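Local coordinates for hypothetical UPF0131 protein PH0828 (Pyrococcus horikoshii, PDB 1V30), which is of unproven function but is probably a gamma-glutamylcyclotransferase of the AIG2-like family, at residues L16-K20 against P21-Y25; K66-F69 against E70-N73. All blocks are in the same frame, centred on the assembly; numbering follows the deposited sequence.

Both interactions are local and lie at the protein surface. Interaction 1 is a double turn in the loop between strands 8-12 and 30-37. Interaction 2 covers helix 66-72, which follows strand 56-64, and the residue after it. Interaction 1 depends on a histidine ring bonded to one carbonyl and set against backbone. Interaction 2 combines regular helix bonds with charged pairs on its outer side. The two meet through apolar atoms: Leu16 CD1 lies 4.0 Å from Ile72 CG2, and Tyr25 CB lies 4.0 Å from Ile72 CG1. Ile72 is the buried residue of the helix contact, whereas Arg17 is the buried one in the loop.

Interaction 1 of 2, residues L16-K20 against P21-Y25; sequences LRKGK and PLHWY
The imidazole of His23 stands against the backbone of Leu16 to Gly19. Its ring edge faces Leu16: ND1 donates to Leu16 O at 2.8 Å. The N-H points almost straight at the oxygen (170°), and the acceptor lies in the ring plane. This bond fixes the rotation of the ring and indicates that ND1 carries a proton. Lys18 covers one face of the ring, its CA 3.4 Å from the ring centroid in a CH-pi contact. CG of His23 is anti to the backbone N (chi1 -171°), which carries the ring back over the first turn. Lys18 CB lies near NE2 and CE1 of the ring; beyond it the extended chain leads away.

Two beta turns set up this fit. A type II turn spans Arg17 to Lys20, with Gly19 at a positive phi that favours glycine. A type I turn follows from Lys20 to His23, where His23 N donates to Lys20 O at 3.1 Å. A water accepts from Trp24 N and bonds weakly to the same Lys20 O.

The Leu16 side chain makes the apolar part. Its CD2 lies against Leu22 O (3.4 Å) and Leu22 CB (3.9 Å), the two side chains crossing at a slant. The same methyl lies 4.3 Å from Tyr25 CB. Leu16 belongs to the substrate-binding loop inferred by similarity, and its backbone N is hydrogen-bonded to a sulfonic acid molecule (NHE), probably from the crystallisation liquor. Arg17 points away from the second turn to salt bridges with Glu60 and Asp111. Lys20 bridges to Asp113.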
loop_
_atom_site.group_PDB
_atom_site.type_symbol
_atom_site.label_atom_id
_atom_site.label_comp_id
_atom_site.label_asym_id
_atom_site.label_seq_id
_atom_site.Cartn_x
_atom_site.Cartn_y
_atom_site.Cartn_z
ATOM N N LEU A 16 1.522 -1.174 5.181
ATOM C CA LEU A 16 0.338 -1.124 6.033
ATOM C C LEU A 16 -0.651 -2.279 5.818
ATOM O O LEU A 16 -1.607 -2.426 6.582
ATOM C CB LEU A 16 -0.379 0.219 5.850
ATOM C CG LEU A 16 0.335 1.456 6.415
ATOM C CD1 LEU A 16 -0.254 2.710 5.791
ATOM C CD2 LEU A 16 0.208 1.488 7.934
ATOM N N ARG A 17 -0.432 -3.097 4.794
ATOM C CA ARG A 17 -1.336 -4.221 4.545
ATOM C C ARG A 17 -1.305 -5.232 5.687
ATOM O O ARG A 17 -0.335 -5.315 6.442
ATOM C CB ARG A 17 -0.987 -4.922 3.224
ATOM C CG ARG A 17 -1.444 -4.174 1.977
ATOM C CD ARG A 17 -1.248 -5.013 0.720
ATOM N NE ARG A 17 -2.090 -6.210 0.743
ATOM C CZ ARG A 17 -2.053 -7.178 -0.167
ATOM N NH1 ARG A 17 -1.217 -7.114 -1.191
ATOM N NH2 ARG A 17 -2.856 -8.226 -0.048
ATOM N N LYS A 18 -2.387 -5.993 5.817
ATOM C CA LYS A 18 -2.485 -7.004 6.858
ATOM C C LYS A 18 -1.254 -7.908 6.867
ATOM O O LYS A 18 -0.844 -8.428 5.826
ATOM C CB LYS A 18 -3.738 -7.852 6.636
ATOM C CG LYS A 18 -3.851 -9.041 7.570
ATOM C CD LYS A 18 -5.053 -9.883 7.210
ATOM C CE LYS A 18 -4.923 -11.288 7.770
ATOM N NZ LYS A 18 -6.082 -12.119 7.355
ATOM N N GLY A 19 -0.673 -8.087 8.050
ATOM C CA GLY A 19 0.495 -8.939 8.190
ATOM C C GLY A 19 1.823 -8.272 7.882
ATOM O O GLY A 19 2.880 -8.848 8.146
ATOM N N LYS A 20 1.779 -7.066 7.321
ATOM C CA LYS A 20 2.999 -6.339 6.979
ATOM C C LYS A 20 3.512 -5.551 8.182
ATOM O O LYS A 20 2.774 -5.325 9.140
ATOM C CB LYS A 20 2.750 -5.449 5.756
ATOM C CG LYS A 20 2.791 -6.215 4.435
ATOM C CD LYS A 20 1.893 -7.439 4.459
ATOM C CE LYS A 20 2.001 -8.254 3.181
ATOM N NZ LYS A 20 1.045 -9.395 3.263
ATOM N N PRO A 21 4.775 -5.088 8.134
ATOM C CA PRO A 21 5.381 -4.347 9.248
ATOM C C PRO A 21 4.650 -3.254 10.018
ATOM O O PRO A 21 4.839 -3.133 11.229
ATOM C CB PRO A 21 6.694 -3.842 8.653
ATOM C CG PRO A 21 7.047 -4.917 7.681
ATOM C CD PRO A 21 5.721 -5.185 7.007
ATOM N N LEU A 22 3.831 -2.454 9.352
ATOM C CA LEU A 22 3.140 -1.386 10.065
ATOM C C LEU A 22 1.638 -1.578 10.180
ATOM O O LEU A 22 0.909 -0.635 10.489
ATOM C CB LEU A 22 3.433 -0.035 9.404
ATOM C CG LEU A 22 4.870 0.467 9.566
ATOM C CD1 LEU A 22 5.035 1.785 8.820
ATOM C CD2 LEU A 22 5.192 0.648 11.046
ATOM N N HIS A 23 1.167 -2.801 9.962
ATOM C CA HIS A 23 -0.266 -3.027 10.032
ATOM C C HIS A 23 -0.897 -2.732 11.382
ATOM O O HIS A 23 -2.090 -2.437 11.446
ATOM C CB HIS A 23 -0.627 -4.452 9.628
ATOM C CG HIS A 23 -2.102 -4.660 9.484
ATOM N ND1 HIS A 23 -2.852 -4.000 8.535
ATOM C CD2 HIS A 23 -2.974 -5.413 10.195
ATOM C CE1 HIS A 23 -4.122 -4.336 8.668
ATOM N NE2 HIS A 23 -4.223 -5.192 9.669
ATOM N N TRP A 24 -0.115 -2.803 12.454
ATOM C CA TRP A 24 -0.673 -2.542 13.775
ATOM C C TRP A 24 -1.313 -1.159 13.880
ATOM O O TRP A 24 -2.158 -0.930 14.742
ATOM C CB TRP A 24 0.386 -2.732 14.874
ATOM C CG TRP A 24 1.544 -1.779 14.840
ATOM C CD1 TRP A 24 2.667 -1.873 14.068
ATOM C CD2 TRP A 24 1.704 -0.601 15.639
ATOM N NE1 TRP A 24 3.518 -0.830 14.340
ATOM C CE2 TRP A 24 2.952 -0.032 15.300
ATOM C CE3 TRP A 24 0.914 0.030 16.611
ATOM C CZ2 TRP A 24 3.432 1.140 15.899
ATOM C CZ3 TRP A 24 1.392 1.196 17.208
ATOM C CH2 TRP A 24 2.640 1.737 16.847
ATOM N N TYR A 25 -0.926 -0.239 13.000
ATOM C CA TYR A 25 -1.509 1.102 13.017
ATOM C C TYR A 25 -2.985 1.075 12.618
ATOM O O TYR A 25 -3.735 2.000 12.932
ATOM C CB TYR A 25 -0.764 2.042 12.059
ATOM C CG TYR A 25 0.408 2.766 12.677
ATOM C CD1 TYR A 25 1.697 2.246 12.594
ATOM C CD2 TYR A 25 0.223 3.969 13.359
ATOM C CE1 TYR A 25 2.778 2.907 13.177
ATOM C CE2 TYR A 25 1.293 4.635 13.947
ATOM C CZ TYR A 25 2.565 4.099 13.852
ATOM O OH TYR A 25 3.624 4.751 14.437
HETATM O O HOH W 1 2.078 -4.929 12.527
#

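Interaction 2 of 2, residues K66-F69 against E70-N73; sequences KETF and ERIN
Glu67 and Arg71 meet one helical turn apart in a salt bridge. Glu67 OE1 approaches the guanidinium at its edge, next to NH1. The modelled separation is too short to be taken literally. The carboxylate and guanidinium planes are turned 37° from each other. Arg71 bends at chi2 and again at chi3 (-52°), which folds its end back to Glu67 and lays one guanidinium face over Thr68 CA.

Lys66 and Glu70 form a looser pair. Lys66 NZ stays 4.3 Å from Glu70 OE2, too far for a salt bridge. Glu70 OE2 instead lies 3.1 Å from Lys66 CE.

These pairs are spaced by the i to i+4 bonds of helix 66-72. Glu70 N donates to Lys66 O at 2.9 Å, and Arg71 N to Glu67 O at 3.0 Å. Ile72 N and Asn73 N bond likewise to Thr68 O and Phe69 O. Asp65 OD1 accepts from Thr68 N at the start of the helix.

Thr68 and Ile72 run alongside each other, Thr68 CG2 4.1 Å from Ile72 CD1. Ile72 also packs on Leu16, Tyr25 and Leu26. Phe69 lies beside Asn73 and reaches strand 8-12 at Val8 and Ile10, while Asn73 OD1 bonds to Trp96 NE1.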
loop_
_atom_site.group_PDB
_atom_site.type_symbol
_atom_site.label_atom_id
_atom_site.label_comp_id
_atom_site.label_asym_id
_atom_site.label_seq_id
_atom_site.Cartn_x
_atom_site.Cartn_y
_atom_site.Cartn_z
ATOM N N LYS A 66 -9.889 10.220 11.886
ATOM C CA LYS A 66 -8.941 11.310 11.707
ATOM C C LYS A 66 -7.650 11.141 12.500
ATOM O O LYS A 66 -6.553 11.309 11.960
ATOM C CB LYS A 66 -9.606 12.636 12.085
ATOM C CG LYS A 66 -8.751 13.869 11.832
ATOM C CD LYS A 66 -9.549 15.139 12.095
ATOM C CE LYS A 66 -8.723 16.389 11.839
ATOM N NZ LYS A 66 -9.538 17.625 12.012
ATOM N N GLU A 67 -7.779 10.801 13.777
ATOM C CA GLU A 67 -6.619 10.629 14.642
ATOM C C GLU A 67 -5.690 9.544 14.104
ATOM O O GLU A 67 -4.473 9.723 14.067
ATOM C CB GLU A 67 -7.080 10.287 16.061
ATOM C CG GLU A 67 -6.152 10.777 17.163
ATOM C CD GLU A 67 -5.068 9.783 17.514
ATOM O OE1 GLU A 67 -5.414 8.669 17.958
ATOM O OE2 GLU A 67 -3.873 10.114 17.354
ATOM N N THR A 68 -6.266 8.426 13.676
ATOM C CA THR A 68 -5.473 7.327 13.138
ATOM C C THR A 68 -4.746 7.757 11.866
ATOM O O THR A 68 -3.554 7.494 11.709
ATOM C CB THR A 68 -6.358 6.104 12.828
ATOM O OG1 THR A 68 -6.949 5.625 14.043
ATOM C CG2 THR A 68 -5.533 4.992 12.199
ATOM N N PHE A 69 -5.457 8.422 10.960
ATOM C CA PHE A 69 -4.834 8.875 9.723
ATOM C C PHE A 69 -3.672 9.826 10.002
ATOM O O PHE A 69 -2.604 9.700 9.404
ATOM C CB PHE A 69 -5.841 9.585 8.820
ATOM C CG PHE A 69 -5.240 10.074 7.534
ATOM C CD1 PHE A 69 -5.042 9.201 6.470
ATOM C CD2 PHE A 69 -4.806 11.388 7.413
ATOM C CE1 PHE A 69 -4.415 9.631 5.303
ATOM C CE2 PHE A 69 -4.177 11.828 6.250
ATOM C CZ PHE A 69 -3.982 10.947 5.194
ATOM N N GLU A 70 -3.880 10.785 10.899
ATOM C CA GLU A 70 -2.824 11.737 11.228
ATOM C C GLU A 70 -1.603 11.046 11.827
ATOM O O GLU A 70 -0.466 11.430 11.541
ATOM C CB GLU A 70 -3.349 12.810 12.187
ATOM C CG GLU A 70 -4.323 13.777 11.527
ATOM C CD GLU A 70 -4.753 14.912 12.442
ATOM O OE1 GLU A 70 -4.143 15.081 13.517
ATOM O OE2 GLU A 70 -5.698 15.640 12.079
ATOM N N ARG A 71 -1.827 10.025 12.653
ATOM C CA ARG A 71 -0.717 9.299 13.259
ATOM C C ARG A 71 0.116 8.613 12.186
ATOM O O ARG A 71 1.347 8.655 12.216
ATOM C CB ARG A 71 -1.219 8.242 14.247
ATOM C CG ARG A 71 -1.564 8.771 15.627
ATOM C CD ARG A 71 -1.197 7.743 16.690
ATOM N NE ARG A 71 -1.766 6.425 16.415
ATOM C CZ ARG A 71 -3.056 6.128 16.521
ATOM N NH1 ARG A 71 -3.921 7.056 16.899
ATOM N NH2 ARG A 71 -3.484 4.903 16.251
ATOM N N ILE A 72 -0.565 7.978 11.240
ATOM C CA ILE A 72 0.115 7.283 10.157
ATOM C C ILE A 72 0.885 8.260 9.279
ATOM O O ILE A 72 2.036 8.013 8.917
ATOM C CB ILE A 72 -0.893 6.518 9.274
ATOM C CG1 ILE A 72 -1.536 5.388 10.083
ATOM C CG2 ILE A 72 -0.196 5.977 8.027
ATOM C CD1 ILE A 72 -2.632 4.645 9.341
ATOM N N ASN A 73 0.249 9.380 8.951
ATOM C CA ASN A 73 0.864 10.379 8.087
ATOM C C ASN A 73 1.993 11.150 8.773
ATOM O O ASN A 73 2.571 12.067 8.188
ATOM C CB ASN A 73 -0.214 11.337 7.565
ATOM C CG ASN A 73 0.120 11.903 6.196
ATOM O OD1 ASN A 73 0.765 11.243 5.377
ATOM N ND2 ASN A 73 -0.335 13.122 5.933
#